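Local coordinates for NS6 protease (Murine norovirus 1, PDB 4ASH), which probably cleaves the viral polyprotein into its mature non-structural proteins, acting as a cysteine protease with a trypsin-like fold, at residues 28-33 with 54-59; 86-91 with 142-147; 42-47 with 64-69. The protein carries 1 engineered substitution. One frame throughout, in Å; residues are numbered along the deposited sequence. Where two conformers were deposited one is given.

Interaction 1 (28-33 with 54-59); sequences ITAKHV and SGDFLK
Leu58, Asp56 and Lys31 carry this contact, where strand 26-30 runs out into a loop and strand 57-62 starts from a tight turn. Leu58 pairs with Thr29 through two backbone hydrogen bonds, Leu58 N to Thr29 O and Thr29 N to Leu58 O, both 2.9 Å. Their side chains lie side by side on one face of the sheet, with Leu58 CB 3.9 Å from Thr29 CG2, while Thr29 OG1 turns to the carbonyl of Trp18. On the other face Ile28 CG2 meets the ring of Phe57 obliquely. Beyond the last bridge, Asp56 O accepts Lys31 N at 2.8 Å. The Asp56 carboxylate, its CG anti to the backbone N (chi1 -160°), extends to His32. OD2 accepts a hydrogen bond from His32 ND1 at 2.6 Å, on its syn lone pair and near the imidazole plane, and OD1 is met on its syn side by His32 N at 2.9 Å. Ring and carboxylate are nearly coplanar, 21° apart, and Val33 CG1 packs over one face of the ring. Lys31 CB sits 3.2 Å from Asp56 OD1, and its extended chain runs past the type II' turn of residues 54-57 to a water that links NZ with Gly55 O. Held at both oxygens by His32, the carboxylate is restrained against rotation and helps to orient the imidazole, a His-carboxylate pairing consistent with the active sites of trypsin-like proteases.

Interaction 2 (86-91 with 142-147); sequences SVLVKR and GCPYVY
Val87 and Tyr145 leave the same face of the strand pair, and their first torsions then bring CG2 and the ring together: Tyr145 CG lies anti to its carbonyl carbon (chi1 -78°), and so does Val87 CG2, while Val87 CG1 is anti to the backbone N. The methyl CG2 thus stands over the centre of the phenol ring, 3.6 Å from its centroid and 14° off the normal, a CH-pi contact. On the opposite face Leu88 CB touches Pro144 CG at 3.8 Å, and Leu88 CD2 meets Val146 CG2 at 3.9 Å; the leucine crosses both partners at about a right angle. The backbones are joined by a hydrogen-bonded pair, Ser86 N to Val146 O at 2.8 Å and Val146 N to Ser86 O at 2.9 Å, and then by Leu88 N to Pro144 O at 3.0 Å. An inverse gamma turn centred on Leu88 bends the first strand here, and the regular ladder stops. Cys143 takes over, its SG accepting Lys90 N at 3.6 Å in a long bond, while its CB lies close against Leu88 O.

Tyr145 OH is bonded to His159 ND1 on strand 152-162, a pairing probably related to the S1 pocket, as in other 3C-like proteases. Strand 84-90 lies between 96-111 and 144-149 in the mixed sheet, and 144-149 pairs in turn with 152-162; the contact is buried. Trp18 and Phe20 of strand 17-21 touch Cys143 and Pro144 respectively; at Tyr145, on the Val87 face, Met103 of strand 96-111 joins the packing.

Interaction 3 (42-47 with 64-69); sequences FGRKPG and SAVRPD
Arg44 holds two successive carbonyls of the facing loop with its terminal nitrogens. NH1 donates to Ser64 O at 2.8 Å in a nearly straight bond (171° at the hydrogen), and NH2 donates to Ala65 O at 2.9 Å. Both oxygens lie near the guanidinium plane, at its edge, whereas each donor stands above the plane of the carbonyl it meets. The chain is bent at chi2 (-75°, placing CD), and further along its guanidinium lies over Val66 CG2, which sits against one face, offset toward the rim and 3.6 Å from NH1. The other methyl, CG1, approaches Phe42 CB at 4.0 Å. A water accepts from Ser64 N and, weakly, from NH1, adding a second link beside the direct bond.

Further out, within the 64-69 loop, Arg67 forms a side-on salt bridge with Asp69, with NE to OD1 and NH2 to OD2 each at 3.0 Å, and the remaining NH1 reaches Ser9 O. The backbones of Val66 and Arg67 are tied to Gly24, which anchors this loop to the turn between strands 17-21 and 26-30. Phe42 is set by ring contacts with Phe27, edge-to-face, and with Trp21; Phe62 of strand 57-62 lies against both Phe42 and Arg44. The contact thus joins, at the surface, the loop leading into strand 49-54 and the one leaving strand 57-62, over aromatic side chains of the five-stranded sheet.

In the fold
Interaction 1 pairs two strands of the five-stranded sheet, interaction 3 joins loops that leave or lead into strands of it, and interaction 2 lies in the other sheet, in keeping with the two-barrel plan of trypsin-like proteases. Interaction 2 is buried and held by ladder bonds and apolar packing. Interaction 1 is partly buried where it meets strand 152-162 of the other sheet, its strand part largely apolar and its loop end polar; it touches interaction 2 where Ala30 CB packs on Gly142 N, 4.0 Å away. Interaction 3 is on the surface and relies on an arginine binding backbone carbonyls; its nearest atoms are about 8 Å from either other contact. Strand 57-62 connects 1 and 3.

Interaction 1 (28-33 with 54-59)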
loop_
_atom_site.group_PDB
_atom_site.type_symbol
_atom_site.label_atom_id
_atom_site.label_comp_id
_atom_site.label_asym_id
_atom_site.label_seq_id
_atom_site.Cartn_x
_atom_site.Cartn_y
_atom_site.Cartn_z
ATOM N N ILE A 28 -6.030 3.657 -2.589
ATOM C CA ILE A 28 -5.134 2.622 -3.088
ATOM C C ILE A 28 -5.254 1.341 -2.254
ATOM O O ILE A 28 -5.560 1.391 -1.059
ATOM C CB ILE A 28 -3.659 3.091 -3.140
ATOM C CG1 ILE A 28 -3.093 3.370 -1.733
ATOM C CG2 ILE A 28 -3.532 4.294 -4.078
ATOM C CD1 ILE A 28 -1.581 3.753 -1.751
ATOM N N THR A 29 -5.014 0.199 -2.894
ATOM C CA THR A 29 -5.133 -1.087 -2.207
ATOM C C THR A 29 -4.309 -2.134 -2.963
ATOM O O THR A 29 -3.715 -1.848 -4.001
ATOM C CB THR A 29 -6.622 -1.537 -2.104
ATOM O OG1 THR A 29 -6.730 -2.723 -1.293
ATOM C CG2 THR A 29 -7.193 -1.831 -3.474
ATOM N N ALA A 30 -4.287 -3.351 -2.434
ATOM C CA ALA A 30 -3.685 -4.483 -3.110
ATOM C C ALA A 30 -4.720 -5.082 -4.054
ATOM O O ALA A 30 -5.833 -5.395 -3.645
ATOM C CB ALA A 30 -3.242 -5.521 -2.086
ATOM N N LYS A 31 -4.361 -5.241 -5.319
ATOM C CA LYS A 31 -5.273 -5.833 -6.289
ATOM C C LYS A 31 -5.914 -7.135 -5.795
ATOM O O LYS A 31 -7.127 -7.348 -5.947
ATOM C CB LYS A 31 -4.567 -6.056 -7.635
ATOM C CG LYS A 31 -5.525 -6.507 -8.726
ATOM C CD LYS A 31 -4.821 -6.709 -10.053
ATOM C CE LYS A 31 -5.823 -7.081 -11.135
ATOM N NZ LYS A 31 -5.246 -6.921 -12.501
ATOM N N HIS A 32 -5.112 -7.994 -5.171
ATOM C CA HIS A 32 -5.595 -9.319 -4.796
ATOM C C HIS A 32 -6.624 -9.341 -3.666
ATOM O O HIS A 32 -7.239 -10.382 -3.437
ATOM C CB HIS A 32 -4.443 -10.292 -4.505
ATOM C CG HIS A 32 -3.801 -10.111 -3.168
ATOM N ND1 HIS A 32 -2.726 -9.272 -2.956
ATOM C CD2 HIS A 32 -4.056 -10.699 -1.973
ATOM C CE1 HIS A 32 -2.359 -9.338 -1.690
ATOM N NE2 HIS A 32 -3.147 -10.203 -1.070
ATOM N N VAL A 33 -6.821 -8.219 -2.970
ATOM C CA VAL A 33 -7.821 -8.190 -1.903
ATOM C C VAL A 33 -9.098 -7.480 -2.337
ATOM O O VAL A 33 -10.132 -7.594 -1.683
ATOM C CB VAL A 33 -7.308 -7.538 -0.587
ATOM C CG1 VAL A 33 -6.006 -8.176 -0.116
ATOM C CG2 VAL A 33 -7.166 -6.023 -0.735
ATOM N N SER A 54 -1.623 -2.070 -11.684
ATOM C CA SER A 54 -0.261 -2.297 -12.123
ATOM C C SER A 54 0.308 -3.374 -11.212
ATOM O O SER A 54 0.513 -3.132 -10.023
ATOM C CB SER A 54 0.539 -1.009 -11.974
ATOM O OG SER A 54 1.872 -1.206 -12.376
ATOM N N GLY A 55 0.537 -4.563 -11.754
ATOM C CA GLY A 55 0.922 -5.691 -10.918
ATOM C C GLY A 55 -0.142 -5.923 -9.850
ATOM O O GLY A 55 -1.311 -6.128 -10.179
ATOM N N ASP A 56 0.248 -5.872 -8.578
ATOM C CA ASP A 56 -0.713 -6.049 -7.479
ATOM C C ASP A 56 -1.084 -4.728 -6.801
ATOM O O ASP A 56 -1.604 -4.714 -5.683
ATOM C CB ASP A 56 -0.182 -7.043 -6.436
ATOM C CG ASP A 56 -1.296 -7.624 -5.560
ATOM O OD1 ASP A 56 -2.400 -7.874 -6.076
ATOM O OD2 ASP A 56 -1.065 -7.838 -4.358
ATOM N N PHE A 57 -0.799 -3.622 -7.479
ATOM C CA PHE A 57 -1.185 -2.302 -6.983
ATOM C C PHE A 57 -2.459 -1.833 -7.674
ATOM O O PHE A 57 -2.534 -1.832 -8.900
ATOM C CB PHE A 57 -0.060 -1.309 -7.254
ATOM C CG PHE A 57 -0.239 0.022 -6.577
ATOM C CD1 PHE A 57 -0.959 1.037 -7.184
ATOM C CD2 PHE A 57 0.321 0.253 -5.326
ATOM C CE1 PHE A 57 -1.105 2.268 -6.562
ATOM C CE2 PHE A 57 0.161 1.476 -4.692
ATOM C CZ PHE A 57 -0.546 2.477 -5.310
ATOM N N LEU A 58 -3.452 -1.408 -6.899
ATOM C CA LEU A 58 -4.711 -0.959 -7.476
ATOM C C LEU A 58 -5.079 0.440 -6.975
ATOM O O LEU A 58 -5.023 0.709 -5.775
ATOM C CB LEU A 58 -5.809 -1.969 -7.120
ATOM C CG LEU A 58 -7.146 -1.851 -7.836
ATOM C CD1 LEU A 58 -6.960 -2.066 -9.329
ATOM C CD2 LEU A 58 -8.110 -2.877 -7.260
ATOM N N LYS A 59 -5.445 1.333 -7.894
ATOM C CA LYS A 59 -5.799 2.696 -7.527
ATOM C C LYS A 59 -7.171 3.059 -8.069
ATOM O O LYS A 59 -7.453 2.861 -9.252
ATOM C CB LYS A 59 -4.745 3.685 -8.047
ATOM C CG LYS A 59 -5.072 5.159 -7.795
ATOM C CD LYS A 59 -3.847 6.035 -7.997
ATOM C CE LYS A 59 -3.364 6.024 -9.446
ATOM N NZ LYS A 59 -4.367 6.615 -10.376
HETATM O O HOH W 1 -2.335 -5.767 -12.584
#

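Interaction 2 (86-91 with 142-147)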
loop_
_atom_site.group_PDB
_atom_site.type_symbol
_atom_site.label_atom_id
_atom_site.label_comp_id
_atom_site.label_asym_id
_atom_site.label_seq_id
_atom_site.Cartn_x
_atom_site.Cartn_y
_atom_site.Cartn_z
ATOM N N SER A 86 7.274 2.887 7.669
ATOM C CA SER A 86 6.351 2.325 8.638
ATOM C C SER A 86 5.166 1.705 7.912
ATOM O O SER A 86 4.546 2.360 7.072
ATOM C CB SER A 86 5.873 3.430 9.583
ATOM O OG SER A 86 4.915 2.945 10.499
ATOM N N VAL A 87 4.854 0.448 8.224
ATOM C CA VAL A 87 3.653 -0.175 7.693
ATOM C C VAL A 87 2.537 0.120 8.685
ATOM O O VAL A 87 2.618 -0.278 9.849
ATOM C CB VAL A 87 3.771 -1.698 7.537
ATOM C CG1 VAL A 87 2.597 -2.212 6.736
ATOM C CG2 VAL A 87 5.072 -2.071 6.828
ATOM N N LEU A 88 1.514 0.834 8.231
ATOM C CA LEU A 88 0.386 1.177 9.094
ATOM C C LEU A 88 -0.617 0.036 9.064
ATOM O O LEU A 88 -1.593 0.061 8.320
ATOM C CB LEU A 88 -0.271 2.466 8.617
ATOM C CG LEU A 88 0.639 3.681 8.424
ATOM C CD1 LEU A 88 -0.203 4.923 8.069
ATOM C CD2 LEU A 88 1.486 3.942 9.652
ATOM N N VAL A 89 -0.343 -1.004 9.846
ATOM C CA VAL A 89 -1.237 -2.160 9.889
ATOM C C VAL A 89 -2.420 -1.902 10.803
ATOM O O VAL A 89 -2.242 -1.594 11.981
ATOM C CB VAL A 89 -0.518 -3.408 10.407
ATOM C CG1 VAL A 89 -1.506 -4.543 10.597
ATOM C CG2 VAL A 89 0.578 -3.823 9.443
ATOM N N LYS A 90 -3.622 -2.027 10.263
ATOM C CA LYS A 90 -4.801 -2.146 11.133
ATOM C C LYS A 90 -5.225 -3.588 11.180
ATOM O O LYS A 90 -5.129 -4.294 10.182
ATOM C CB LYS A 90 -5.970 -1.331 10.595
ATOM C CG LYS A 90 -5.957 0.122 10.995
ATOM C CD LYS A 90 -7.341 0.727 10.765
ATOM C CE LYS A 90 -7.377 2.179 11.177
ATOM N NZ LYS A 90 -8.680 2.796 10.788
ATOM N N ARG A 91 -5.726 -4.017 12.341
ATOM C CA ARG A 91 -6.343 -5.327 12.473
ATOM C C ARG A 91 -7.850 -5.126 12.564
ATOM O O ARG A 91 -8.307 -4.016 12.822
ATOM C CB ARG A 91 -5.800 -6.035 13.707
ATOM C CG ARG A 91 -4.293 -6.352 13.630
ATOM C CD ARG A 91 -4.013 -7.586 12.777
ATOM N NE ARG A 91 -2.695 -7.573 12.119
ATOM C CZ ARG A 91 -1.536 -7.867 12.702
ATOM N NH1 ARG A 91 -1.481 -8.182 13.990
ATOM N NH2 ARG A 91 -0.408 -7.827 11.987
ATOM N N GLY A 142 -2.858 -4.576 1.753
ATOM C CA GLY A 142 -3.517 -3.319 1.450
ATOM C C GLY A 142 -3.125 -2.178 2.363
ATOM O O GLY A 142 -3.333 -1.015 2.015
ATOM N N CYS A 143 -2.605 -2.484 3.547
ATOM C CA CYS A 143 -2.166 -1.441 4.469
ATOM C C CYS A 143 -0.984 -0.662 3.878
ATOM O O CYS A 143 -0.111 -1.239 3.199
ATOM C CB CYS A 143 -1.827 -2.017 5.842
ATOM S SG CYS A 143 -3.299 -2.608 6.748
ATOM N N PRO A 144 -0.958 0.656 4.091
ATOM C CA PRO A 144 0.068 1.481 3.440
ATOM C C PRO A 144 1.450 1.433 4.097
ATOM O O PRO A 144 1.581 1.248 5.301
ATOM C CB PRO A 144 -0.516 2.892 3.575
ATOM C CG PRO A 144 -1.209 2.830 4.922
ATOM C CD PRO A 144 -1.871 1.466 4.923
ATOM N N TYR A 145 2.477 1.643 3.277
ATOM C CA TYR A 145 3.823 1.886 3.758
ATOM C C TYR A 145 4.067 3.373 3.635
ATOM O O TYR A 145 3.886 3.930 2.552
ATOM C CB TYR A 145 4.834 1.181 2.854
ATOM C CG TYR A 145 4.972 -0.311 3.069
ATOM C CD1 TYR A 145 3.863 -1.152 3.031
ATOM C CD2 TYR A 145 6.218 -0.881 3.291
ATOM C CE1 TYR A 145 3.987 -2.525 3.216
ATOM C CE2 TYR A 145 6.359 -2.254 3.480
ATOM C CZ TYR A 145 5.242 -3.069 3.439
ATOM O OH TYR A 145 5.370 -4.435 3.625
ATOM N N VAL A 146 4.473 4.015 4.723
ATOM C CA VAL A 146 4.684 5.460 4.714
ATOM C C VAL A 146 6.039 5.805 5.322
ATOM O O VAL A 146 6.633 5.009 6.035
ATOM C CB VAL A 146 3.570 6.213 5.496
ATOM C CG1 VAL A 146 2.196 5.915 4.903
ATOM C CG2 VAL A 146 3.597 5.846 6.978
ATOM N N TYR A 147 6.539 6.997 5.032
ATOM C CA TYR A 147 7.718 7.479 5.744
ATOM C C TYR A 147 7.716 8.994 5.788
ATOM O O TYR A 147 7.001 9.643 5.022
ATOM C CB TYR A 147 9.024 6.939 5.143
ATOM C CG TYR A 147 9.481 7.601 3.862
ATOM C CD1 TYR A 147 8.849 7.339 2.654
ATOM C CD2 TYR A 147 10.559 8.479 3.861
ATOM C CE1 TYR A 147 9.281 7.934 1.475
ATOM C CE2 TYR A 147 10.997 9.079 2.688
ATOM C CZ TYR A 147 10.347 8.806 1.501
ATOM O OH TYR A 147 10.780 9.401 0.331
#

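Interaction 3 (42-47 with 64-69)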
loop_
_atom_site.group_PDB
_atom_site.type_symbol
_atom_site.label_atom_id
_atom_site.label_comp_id
_atom_site.label_asym_id
_atom_site.label_seq_id
_atom_site.Cartn_x
_atom_site.Cartn_y
_atom_site.Cartn_z
ATOM N N PHE A 42 -18.063 2.325 -1.373
ATOM C CA PHE A 42 -18.237 3.604 -0.684
ATOM C C PHE A 42 -19.445 4.378 -1.196
ATOM O O PHE A 42 -19.429 5.612 -1.247
ATOM C CB PHE A 42 -16.973 4.457 -0.802
ATOM C CG PHE A 42 -15.715 3.714 -0.490
ATOM C CD1 PHE A 42 -15.592 2.982 0.683
ATOM C CD2 PHE A 42 -14.652 3.730 -1.380
ATOM C CE1 PHE A 42 -14.435 2.286 0.971
ATOM C CE2 PHE A 42 -13.484 3.037 -1.103
ATOM C CZ PHE A 42 -13.369 2.312 0.070
ATOM N N GLY A 43 -20.481 3.645 -1.589
ATOM C CA GLY A 43 -21.728 4.247 -2.025
ATOM C C GLY A 43 -21.631 4.816 -3.433
ATOM O O GLY A 43 -22.496 5.581 -3.860
ATOM N N ARG A 44 -20.572 4.457 -4.153
ATOM C CA ARG A 44 -20.376 4.956 -5.511
ATOM C C ARG A 44 -20.425 3.825 -6.537
ATOM O O ARG A 44 -19.837 2.762 -6.335
ATOM C CB ARG A 44 -19.043 5.708 -5.613
ATOM C CG ARG A 44 -18.890 6.827 -4.595
ATOM C CD ARG A 44 -19.727 8.070 -4.961
ATOM N NE ARG A 44 -19.559 9.118 -3.959
ATOM C CZ ARG A 44 -18.609 10.052 -4.004
ATOM N NH1 ARG A 44 -17.742 10.087 -5.016
ATOM N NH2 ARG A 44 -18.526 10.946 -3.029
ATOM N N LYS A 45 -21.123 4.053 -7.642
ATOM C CA LYS A 45 -21.233 3.037 -8.683
ATOM C C LYS A 45 -20.086 3.136 -9.679
ATOM O O LYS A 45 -19.514 4.209 -9.868
ATOM C CB LYS A 45 -22.564 3.170 -9.426
ATOM C CG LYS A 45 -23.809 2.996 -8.569
ATOM C CD LYS A 45 -25.057 3.226 -9.410
ATOM C CE LYS A 45 -26.326 3.151 -8.582
ATOM N NZ LYS A 45 -27.525 3.501 -9.397
ATOM N N PRO A 46 -19.739 2.011 -10.320
ATOM C CA PRO A 46 -18.769 2.040 -11.414
ATOM C C PRO A 46 -19.179 3.145 -12.378
ATOM O O PRO A 46 -20.370 3.323 -12.639
ATOM C CB PRO A 46 -18.938 0.667 -12.054
ATOM C CG PRO A 46 -19.309 -0.211 -10.893
ATOM C CD PRO A 46 -20.200 0.642 -10.025
ATOM N N GLY A 47 -18.206 3.898 -12.871
ATOM C CA GLY A 47 -18.509 5.072 -13.669
ATOM C C GLY A 47 -18.365 6.361 -12.878
ATOM O O GLY A 47 -18.076 7.408 -13.453
ATOM N N SER A 64 -15.762 12.904 -7.720
ATOM C CA SER A 64 -16.194 13.686 -6.571
ATOM C C SER A 64 -15.561 13.106 -5.323
ATOM O O SER A 64 -15.544 11.893 -5.154
ATOM C CB SER A 64 -17.716 13.641 -6.424
ATOM O OG SER A 64 -18.342 14.230 -7.547
ATOM N N ALA A 65 -15.048 13.962 -4.447
ATOM C CA ALA A 65 -14.350 13.464 -3.259
ATOM C C ALA A 65 -15.255 12.563 -2.427
ATOM O O ALA A 65 -16.442 12.866 -2.218
ATOM C CB ALA A 65 -13.848 14.609 -2.419
ATOM N N VAL A 66 -14.690 11.451 -1.977
ATOM C CA VAL A 66 -15.391 10.579 -1.019
ATOM C C VAL A 66 -15.059 10.972 0.425
ATOM O O VAL A 66 -15.924 10.919 1.312
ATOM C CB VAL A 66 -15.011 9.110 -1.255
ATOM C CG1 VAL A 66 -15.668 8.198 -0.207
ATOM C CG2 VAL A 66 -15.366 8.675 -2.682
ATOM N N ARG A 67 -13.808 11.357 0.664
ATOM C CA ARG A 67 -13.368 11.796 1.987
ATOM C C ARG A 67 -12.825 13.230 1.928
ATOM O O ARG A 67 -11.616 13.439 1.952
ATOM C CB ARG A 67 -12.277 10.864 2.534
ATOM C CG ARG A 67 -12.738 9.433 2.866
ATOM C CD ARG A 67 -13.465 9.351 4.205
ATOM N NE ARG A 67 -12.687 9.928 5.300
ATOM C CZ ARG A 67 -11.815 9.258 6.057
ATOM N NH1 ARG A 67 -11.572 7.960 5.860
ATOM N NH2 ARG A 67 -11.169 9.901 7.019
ATOM N N PRO A 68 -13.720 14.222 1.882
ATOM C CA PRO A 68 -13.260 15.615 1.786
ATOM C C PRO A 68 -12.532 16.073 3.054
ATOM O O PRO A 68 -11.866 17.111 3.041
ATOM C CB PRO A 68 -14.562 16.397 1.602
ATOM C CG PRO A 68 -15.605 15.548 2.251
ATOM C CD PRO A 68 -15.184 14.122 1.988
ATOM N N ASP A 69 -12.637 15.290 4.123
ATOM C CA ASP A 69 -12.031 15.642 5.404
ATOM C C ASP A 69 -10.522 15.412 5.462
ATOM O O ASP A 69 -9.886 15.711 6.472
ATOM C CB ASP A 69 -12.713 14.894 6.562
ATOM C CG ASP A 69 -12.645 13.375 6.416
ATOM O OD1 ASP A 69 -12.932 12.868 5.313
ATOM O OD2 ASP A 69 -12.328 12.685 7.417
HETATM O O HOH W 2 -17.369 10.078 -7.869
#